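Local atomic coordinates of cytochrome c552 (Thermochromatium tepidum, PDB entry 5ZE8), a protein that carries five c-type hemes of low redox potential and probably transfers electrons in a thermophilic purple sulfur photosynthetic bacterium. Residues 317-330 / 394-408. Sequence-based numbering, arbitrary orientation.
With HEC (heme c), chain F.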
loop_
_atom_site.group_PDB
_atom_site.type_symbol
_atom_site.label_atom_id
_atom_site.label_comp_id
_atom_site.label_asym_id
_atom_site.label_seq_id
_atom_site.Cartn_x
_atom_site.Cartn_y
_atom_site.Cartn_z
ATOM N N PRO A 317 -1.175 -9.549 -0.493
ATOM C CA PRO A 317 -2.170 -10.547 -0.820
ATOM C C PRO A 317 -3.089 -10.885 0.334
ATOM O O PRO A 317 -4.175 -11.419 0.103
ATOM C CB PRO A 317 -1.309 -11.749 -1.234
ATOM C CG PRO A 317 -0.036 -11.548 -0.513
ATOM C CD PRO A 317 0.187 -10.062 -0.720
ATOM N N PHE A 318 -2.683 -10.446 1.542
ATOM C CA PHE A 318 -3.460 -10.808 2.713
ATOM C C PHE A 318 -4.500 -9.748 3.122
ATOM O O PHE A 318 -5.207 -9.975 4.090
ATOM C CB PHE A 318 -2.687 -11.151 3.913
ATOM C CG PHE A 318 -1.307 -10.738 3.847
ATOM C CD1 PHE A 318 -0.979 -9.392 4.054
ATOM C CD2 PHE A 318 -0.348 -11.655 3.517
ATOM C CE1 PHE A 318 0.361 -9.001 3.961
ATOM C CE2 PHE A 318 1.009 -11.261 3.381
ATOM C CZ PHE A 318 1.351 -9.927 3.590
ATOM N N ARG A 319 -4.534 -8.620 2.408
ATOM C CA ARG A 319 -5.555 -7.689 2.671
ATOM C C ARG A 319 -6.934 -8.317 2.362
ATOM O O ARG A 319 -7.133 -9.030 1.372
ATOM C CB ARG A 319 -5.419 -6.454 1.788
ATOM C CG ARG A 319 -4.147 -5.686 1.848
ATOM C CD ARG A 319 -3.810 -5.282 3.261
ATOM N NE ARG A 319 -2.761 -4.267 3.289
ATOM C CZ ARG A 319 -1.639 -4.306 3.986
ATOM N NH1 ARG A 319 -0.804 -3.282 3.912
ATOM N NH2 ARG A 319 -1.320 -5.404 4.717
ATOM N N ASN A 320 -7.882 -7.970 3.213
ATOM C CA ASN A 320 -9.234 -8.464 3.032
ATOM C C ASN A 320 -10.296 -7.620 3.658
ATOM O O ASN A 320 -10.056 -6.964 4.649
ATOM C CB ASN A 320 -9.315 -9.905 3.524
ATOM C CG ASN A 320 -9.123 -10.024 5.014
ATOM O OD1 ASN A 320 -10.100 -9.963 5.754
ATOM N ND2 ASN A 320 -7.850 -10.131 5.469
ATOM N N LEU A 321 -11.489 -7.640 3.100
ATOM C CA LEU A 321 -12.666 -7.022 3.732
ATOM C C LEU A 321 -13.713 -8.051 4.004
ATOM O O LEU A 321 -13.757 -9.146 3.375
ATOM C CB LEU A 321 -13.337 -6.036 2.797
ATOM C CG LEU A 321 -12.551 -5.291 1.741
ATOM C CD1 LEU A 321 -13.430 -4.477 0.794
ATOM C CD2 LEU A 321 -11.526 -4.429 2.430
ATOM N N TYR A 322 -14.624 -7.699 4.903
ATOM C CA TYR A 322 -15.813 -8.534 5.048
ATOM C C TYR A 322 -16.981 -7.685 5.456
ATOM O O TYR A 322 -16.764 -6.687 6.106
ATOM C CB TYR A 322 -15.609 -9.678 6.019
ATOM C CG TYR A 322 -15.266 -9.413 7.452
ATOM C CD1 TYR A 322 -16.241 -9.085 8.375
ATOM C CD2 TYR A 322 -13.958 -9.450 7.932
ATOM C CE1 TYR A 322 -15.921 -8.851 9.707
ATOM C CE2 TYR A 322 -13.630 -9.274 9.267
ATOM C CZ TYR A 322 -14.628 -8.921 10.153
ATOM O OH TYR A 322 -14.313 -8.691 11.466
ATOM N N LEU A 323 -18.189 -8.142 5.038
ATOM C CA LEU A 323 -19.448 -7.494 5.312
ATOM C C LEU A 323 -20.131 -8.242 6.451
ATOM O O LEU A 323 -20.253 -9.424 6.390
ATOM C CB LEU A 323 -20.347 -7.528 4.106
ATOM C CG LEU A 323 -21.823 -7.248 4.378
ATOM C CD1 LEU A 323 -22.000 -5.748 4.775
ATOM C CD2 LEU A 323 -22.594 -7.529 3.159
ATOM N N LYS A 324 -20.560 -7.532 7.479
ATOM C CA LYS A 324 -21.493 -8.065 8.478
ATOM C C LYS A 324 -22.829 -7.347 8.325
ATOM O O LYS A 324 -22.874 -6.159 8.437
ATOM C CB LYS A 324 -20.969 -7.830 9.845
ATOM C CG LYS A 324 -19.706 -8.561 10.143
ATOM C CD LYS A 324 -19.937 -10.064 10.401
ATOM C CE LYS A 324 -20.588 -10.387 11.743
ATOM N NZ LYS A 324 -19.812 -9.926 12.890
ATOM N N LEU A 325 -23.881 -8.103 8.143
ATOM C CA LEU A 325 -25.223 -7.595 8.024
ATOM C C LEU A 325 -26.063 -8.283 9.094
ATOM O O LEU A 325 -26.114 -9.507 9.182
ATOM C CB LEU A 325 -25.866 -7.842 6.663
ATOM C CG LEU A 325 -27.219 -7.253 6.283
ATOM C CD1 LEU A 325 -27.038 -5.725 6.262
ATOM C CD2 LEU A 325 -27.698 -7.776 4.935
ATOM N N THR A 326 -26.722 -7.456 9.896
ATOM C CA THR A 326 -27.343 -7.982 11.134
ATOM C C THR A 326 -28.716 -7.329 11.270
ATOM O O THR A 326 -28.852 -6.170 11.085
ATOM C CB THR A 326 -26.498 -7.702 12.372
ATOM O OG1 THR A 326 -25.118 -8.122 12.220
ATOM C CG2 THR A 326 -27.050 -8.396 13.633
ATOM N N ALA A 327 -29.724 -8.119 11.689
ATOM C CA ALA A 327 -31.070 -7.607 11.943
ATOM C C ALA A 327 -31.355 -7.751 13.425
ATOM O O ALA A 327 -30.995 -8.758 14.056
ATOM C CB ALA A 327 -32.111 -8.346 11.177
ATOM N N TYR A 328 -31.901 -6.699 14.002
ATOM C CA TYR A 328 -32.108 -6.633 15.482
ATOM C C TYR A 328 -33.605 -6.384 15.787
ATOM O O TYR A 328 -34.266 -5.700 14.995
ATOM C CB TYR A 328 -31.355 -5.450 16.100
ATOM C CG TYR A 328 -29.857 -5.527 15.892
ATOM C CD1 TYR A 328 -29.280 -4.985 14.738
ATOM C CD2 TYR A 328 -29.015 -6.119 16.827
ATOM C CE1 TYR A 328 -27.890 -5.059 14.556
ATOM C CE2 TYR A 328 -27.631 -6.168 16.656
ATOM C CZ TYR A 328 -27.108 -5.627 15.516
ATOM O OH TYR A 328 -25.721 -5.684 15.387
ATOM N N ASP A 329 -34.060 -6.893 16.972
ATOM C CA ASP A 329 -35.310 -6.501 17.481
ATOM C C ASP A 329 -35.199 -5.123 18.140
ATOM O O ASP A 329 -34.103 -4.514 18.294
ATOM C CB ASP A 329 -35.953 -7.608 18.396
ATOM C CG ASP A 329 -35.331 -7.735 19.752
ATOM O OD1 ASP A 329 -34.645 -6.835 20.260
ATOM O OD2 ASP A 329 -35.617 -8.826 20.371
ATOM N N ALA A 330 -36.359 -4.598 18.634
ATOM C CA ALA A 330 -36.384 -3.272 19.238
ATOM C C ALA A 330 -35.733 -3.172 20.601
ATOM O O ALA A 330 -35.626 -2.060 21.167
ATOM C CB ALA A 330 -37.848 -2.776 19.270
ATOM N N GLY A 394 -40.268 -9.405 14.054
ATOM C CA GLY A 394 -39.650 -8.655 15.121
ATOM C C GLY A 394 -38.543 -7.692 14.762
ATOM O O GLY A 394 -37.996 -7.015 15.618
ATOM N N VAL A 395 -38.215 -7.638 13.494
ATOM C CA VAL A 395 -37.018 -6.827 13.085
ATOM C C VAL A 395 -37.392 -5.354 13.116
ATOM O O VAL A 395 -38.340 -4.967 12.412
ATOM C CB VAL A 395 -36.508 -7.207 11.678
ATOM C CG1 VAL A 395 -35.367 -6.288 11.270
ATOM C CG2 VAL A 395 -36.072 -8.680 11.626
ATOM N N ALA A 396 -36.647 -4.590 13.922
ATOM C CA ALA A 396 -36.751 -3.167 14.066
ATOM C C ALA A 396 -35.599 -2.426 13.355
ATOM O O ALA A 396 -35.767 -1.272 12.976
ATOM C CB ALA A 396 -36.846 -2.816 15.537
ATOM N N LEU A 397 -34.440 -3.083 13.160
ATOM C CA LEU A 397 -33.252 -2.393 12.607
ATOM C C LEU A 397 -32.475 -3.400 11.775
ATOM O O LEU A 397 -32.284 -4.502 12.240
ATOM C CB LEU A 397 -32.372 -1.995 13.738
ATOM C CG LEU A 397 -31.080 -1.297 13.382
ATOM C CD1 LEU A 397 -31.429 -0.014 12.593
ATOM C CD2 LEU A 397 -30.340 -0.973 14.663
ATOM N N VAL A 398 -31.994 -2.985 10.601
ATOM C CA VAL A 398 -31.036 -3.793 9.803
ATOM C C VAL A 398 -29.783 -2.899 9.716
ATOM O O VAL A 398 -29.884 -1.706 9.394
ATOM C CB VAL A 398 -31.582 -4.132 8.436
ATOM C CG1 VAL A 398 -30.612 -4.918 7.627
ATOM C CG2 VAL A 398 -32.846 -5.005 8.520
ATOM N N ARG A 399 -28.601 -3.479 9.986
ATOM C CA ARG A 399 -27.370 -2.678 10.113
ATOM C C ARG A 399 -26.315 -3.446 9.338
ATOM O O ARG A 399 -26.064 -4.635 9.595
ATOM C CB ARG A 399 -26.981 -2.432 11.549
ATOM C CG ARG A 399 -25.610 -1.769 11.707
ATOM C CD ARG A 399 -25.508 -1.302 13.124
ATOM N NE ARG A 399 -24.141 -0.941 13.432
ATOM C CZ ARG A 399 -23.707 0.226 13.847
ATOM N NH1 ARG A 399 -24.495 1.301 14.032
ATOM N NH2 ARG A 399 -22.414 0.333 14.090
ATOM N N GLY A 400 -25.674 -2.722 8.407
ATOM C CA GLY A 400 -24.537 -3.246 7.691
ATOM C C GLY A 400 -23.261 -2.597 8.109
ATOM O O GLY A 400 -23.217 -1.364 8.311
ATOM N N GLU A 401 -22.200 -3.407 8.190
ATOM C CA GLU A 401 -20.924 -2.937 8.599
ATOM C C GLU A 401 -19.871 -3.523 7.673
ATOM O O GLU A 401 -19.900 -4.709 7.388
ATOM C CB GLU A 401 -20.581 -3.337 10.032
ATOM C CG GLU A 401 -21.459 -2.704 11.089
ATOM C CD GLU A 401 -21.203 -3.186 12.517
ATOM O OE1 GLU A 401 -20.427 -4.124 12.795
ATOM O OE2 GLU A 401 -21.750 -2.557 13.465
ATOM N N LEU A 402 -18.949 -2.706 7.151
ATOM C CA LEU A 402 -17.891 -3.205 6.283
ATOM C C LEU A 402 -16.554 -3.052 7.003
ATOM O O LEU A 402 -16.274 -1.967 7.591
ATOM C CB LEU A 402 -17.891 -2.446 4.985
ATOM C CG LEU A 402 -16.877 -2.904 3.954
ATOM C CD1 LEU A 402 -17.225 -4.271 3.428
ATOM C CD2 LEU A 402 -16.826 -1.935 2.783
ATOM N N TYR A 403 -15.815 -4.148 7.122
ATOM C CA TYR A 403 -14.562 -4.233 7.897
ATOM C C TYR A 403 -13.391 -4.456 6.959
ATOM O O TYR A 403 -13.479 -5.227 6.022
ATOM C CB TYR A 403 -14.510 -5.323 8.949
ATOM C CG TYR A 403 -15.442 -4.976 10.105
ATOM C CD1 TYR A 403 -14.996 -4.206 11.178
ATOM C CD2 TYR A 403 -16.816 -5.421 10.057
ATOM C CE1 TYR A 403 -15.856 -3.901 12.197
ATOM C CE2 TYR A 403 -17.645 -5.129 11.109
ATOM C CZ TYR A 403 -17.164 -4.382 12.144
ATOM O OH TYR A 403 -17.956 -4.026 13.237
ATOM N N TYR A 404 -12.342 -3.695 7.170
ATOM C CA TYR A 404 -11.047 -3.889 6.498
ATOM C C TYR A 404 -10.030 -4.541 7.440
ATOM O O TYR A 404 -9.950 -4.287 8.654
ATOM C CB TYR A 404 -10.528 -2.548 6.044
ATOM C CG TYR A 404 -9.127 -2.555 5.420
ATOM C CD1 TYR A 404 -8.033 -2.448 6.224
ATOM C CD2 TYR A 404 -8.894 -2.676 4.024
ATOM C CE1 TYR A 404 -6.721 -2.415 5.717
ATOM C CE2 TYR A 404 -7.587 -2.669 3.491
ATOM C CZ TYR A 404 -6.527 -2.534 4.352
ATOM O OH TYR A 404 -5.245 -2.464 3.862
ATOM N N ASN A 405 -9.168 -5.364 6.847
ATOM C CA ASN A 405 -8.177 -6.080 7.649
ATOM C C ASN A 405 -6.838 -6.130 6.913
ATOM O O ASN A 405 -6.807 -6.555 5.749
ATOM C CB ASN A 405 -8.645 -7.492 7.801
ATOM C CG ASN A 405 -10.015 -7.592 8.455
ATOM O OD1 ASN A 405 -10.103 -7.562 9.652
ATOM N ND2 ASN A 405 -11.063 -7.531 7.645
ATOM N N LEU A 406 -5.746 -5.700 7.582
ATOM C CA LEU A 406 -4.388 -5.825 7.037
ATOM C C LEU A 406 -3.934 -7.249 6.733
ATOM O O LEU A 406 -3.135 -7.457 5.835
ATOM C CB LEU A 406 -3.389 -5.188 7.999
ATOM C CG LEU A 406 -3.492 -3.650 8.094
ATOM C CD1 LEU A 406 -2.554 -3.196 9.246
ATOM C CD2 LEU A 406 -3.075 -2.907 6.847
ATOM N N LEU A 407 -4.454 -8.222 7.494
ATOM C CA LEU A 407 -4.036 -9.614 7.399
ATOM C C LEU A 407 -5.186 -10.574 7.383
ATOM O O LEU A 407 -6.212 -10.300 7.948
ATOM C CB LEU A 407 -3.146 -9.961 8.590
ATOM C CG LEU A 407 -1.842 -9.187 8.755
ATOM C CD1 LEU A 407 -1.213 -9.499 10.132
ATOM C CD2 LEU A 407 -0.930 -9.570 7.622
ATOM N N TRP A 408 -5.012 -11.714 6.750
ATOM C CA TRP A 408 -5.989 -12.776 6.798
ATOM C C TRP A 408 -6.265 -13.223 8.212
ATOM O O TRP A 408 -5.385 -13.202 9.040
ATOM C CB TRP A 408 -5.448 -14.026 6.073
ATOM C CG TRP A 408 -5.321 -13.953 4.556
ATOM C CD1 TRP A 408 -6.140 -13.326 3.700
ATOM C CD2 TRP A 408 -4.272 -14.533 3.763
ATOM N NE1 TRP A 408 -5.701 -13.457 2.387
ATOM C CE2 TRP A 408 -4.572 -14.237 2.398
ATOM C CE3 TRP A 408 -3.117 -15.291 4.082
ATOM C CZ2 TRP A 408 -3.767 -14.599 1.362
ATOM C CZ3 TRP A 408 -2.311 -15.653 3.027
ATOM C CH2 TRP A 408 -2.619 -15.260 1.690
HETATM FE FE HEC F . -4.403 3.757 -4.663
HETATM C CHA HEC F . -5.116 2.527 -1.639
HETATM C CHB HEC F . -1.344 2.224 -4.641
HETATM C CHC HEC F . -3.787 4.859 -7.858
HETATM C CHD HEC F . -7.213 5.712 -4.520
HETATM N NA HEC F . -3.400 2.582 -3.418
HETATM C C1A HEC F . -3.918 2.121 -2.189
HETATM C C2A HEC F . -2.954 1.273 -1.545
HETATM C C3A HEC F . -1.893 1.234 -2.412
HETATM C C4A HEC F . -2.161 2.025 -3.557
HETATM C CMA HEC F . -0.593 0.438 -2.258
HETATM C CAA HEC F . -3.143 0.508 -0.214
HETATM C CBA HEC F . -3.887 -0.807 -0.425
HETATM C CGA HEC F . -4.102 -1.627 0.821
HETATM O O1A HEC F . -3.186 -2.350 1.280
HETATM O O2A HEC F . -5.235 -1.542 1.387
HETATM N NB HEC F . -2.879 3.602 -6.008
HETATM C C1B HEC F . -1.697 2.967 -5.740
HETATM C C2B HEC F . -0.841 3.060 -6.870
HETATM C C3B HEC F . -1.494 3.796 -7.856
HETATM C C4B HEC F . -2.810 4.106 -7.253
HETATM C CMB HEC F . 0.550 2.431 -7.035
HETATM C CAB HEC F . -1.160 4.106 -9.257
HETATM C CBB HEC F . -0.863 2.993 -10.058
HETATM N NC HEC F . -5.326 5.032 -5.944
HETATM C C1C HEC F . -4.909 5.301 -7.211
HETATM C C2C HEC F . -5.748 6.347 -7.717
HETATM C C3C HEC F . -6.709 6.650 -6.791
HETATM C C4C HEC F . -6.457 5.762 -5.674
HETATM C CMC HEC F . -5.544 7.052 -9.056
HETATM C CAC HEC F . -7.866 7.638 -6.797
HETATM C CBC HEC F . -8.760 7.575 -7.887
HETATM N ND HEC F . -5.855 3.986 -3.395
HETATM C C1D HEC F . -6.908 4.894 -3.429
HETATM C C2D HEC F . -7.693 4.871 -2.176
HETATM C C3D HEC F . -7.151 3.957 -1.351
HETATM C C4D HEC F . -6.004 3.452 -2.163
HETATM C CMD HEC F . -8.903 5.692 -1.924
HETATM C CAD HEC F . -7.539 3.550 0.038
HETATM C CBD HEC F . -7.891 2.084 0.117
HETATM C CGD HEC F . -6.904 1.186 0.847
HETATM O O1D HEC F . -6.039 1.654 1.582
HETATM O O2D HEC F . -7.058 -0.012 0.657
HETATM O O HOH W 1 -6.756 -11.408 0.454
HETATM O O HOH W 2 -21.373 -7.337 12.942
HETATM O O HOH W 3 -23.799 -5.878 11.321
HETATM O O HOH W 4 -24.299 -4.411 13.526
#
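A bend at chi2 (-54°) turns the chain of Arg319 back toward Leu406 and Tyr404, whose CG stands opposite its own backbone N (chi1 175°) and sends the ring toward the propionate of a heme c that Arg319 also reaches. That propionate receives both: Arg319 NE donates to HEC O1A at 2.8 Å, and Tyr404 OH to HEC O2A at 2.6 Å. Leu406 steadies the guanidinium twice, its O accepting from Arg319 NH2 at 3.0 Å while its CD2 lies over the centre of one face. Arg319 NH2 also donates to a propionate oxygen of another heme c. A leucine in place of Arg319 would probably leave both propionates without their charged partner and Leu406 O without this donor. Alongside, Asn320 O is gripped by two donors of Asn405, the backbone N nearly in line with the carbonyl and ND2 from above its plane, while Phe318 makes a CH-pi contact from CA to the five-membered ring of Trp408 and a T-shaped pair, ring edge toward the six-membered face.

Farther along the antiparallel ladder, Tyr403 CB makes a CH-pi contact over the ring face of Tyr322. Arg399 forms a salt bridge with Glu401, NE and NH2 both meeting OE2, and NH1 another with Glu432. The ladder ends in a classic beta bulge, where Ala396 N and Leu397 N both donate to Tyr328 O. Strand 320-328 also pairs with 334-337 and 351-357, and strand 397-405 with 426-434; Tyr388 and Ile390 of strand 383-391 pack against Leu323, Leu325, Ala327 and Val398, so this beta-sheet region meets the hemes through one end of this strand pair.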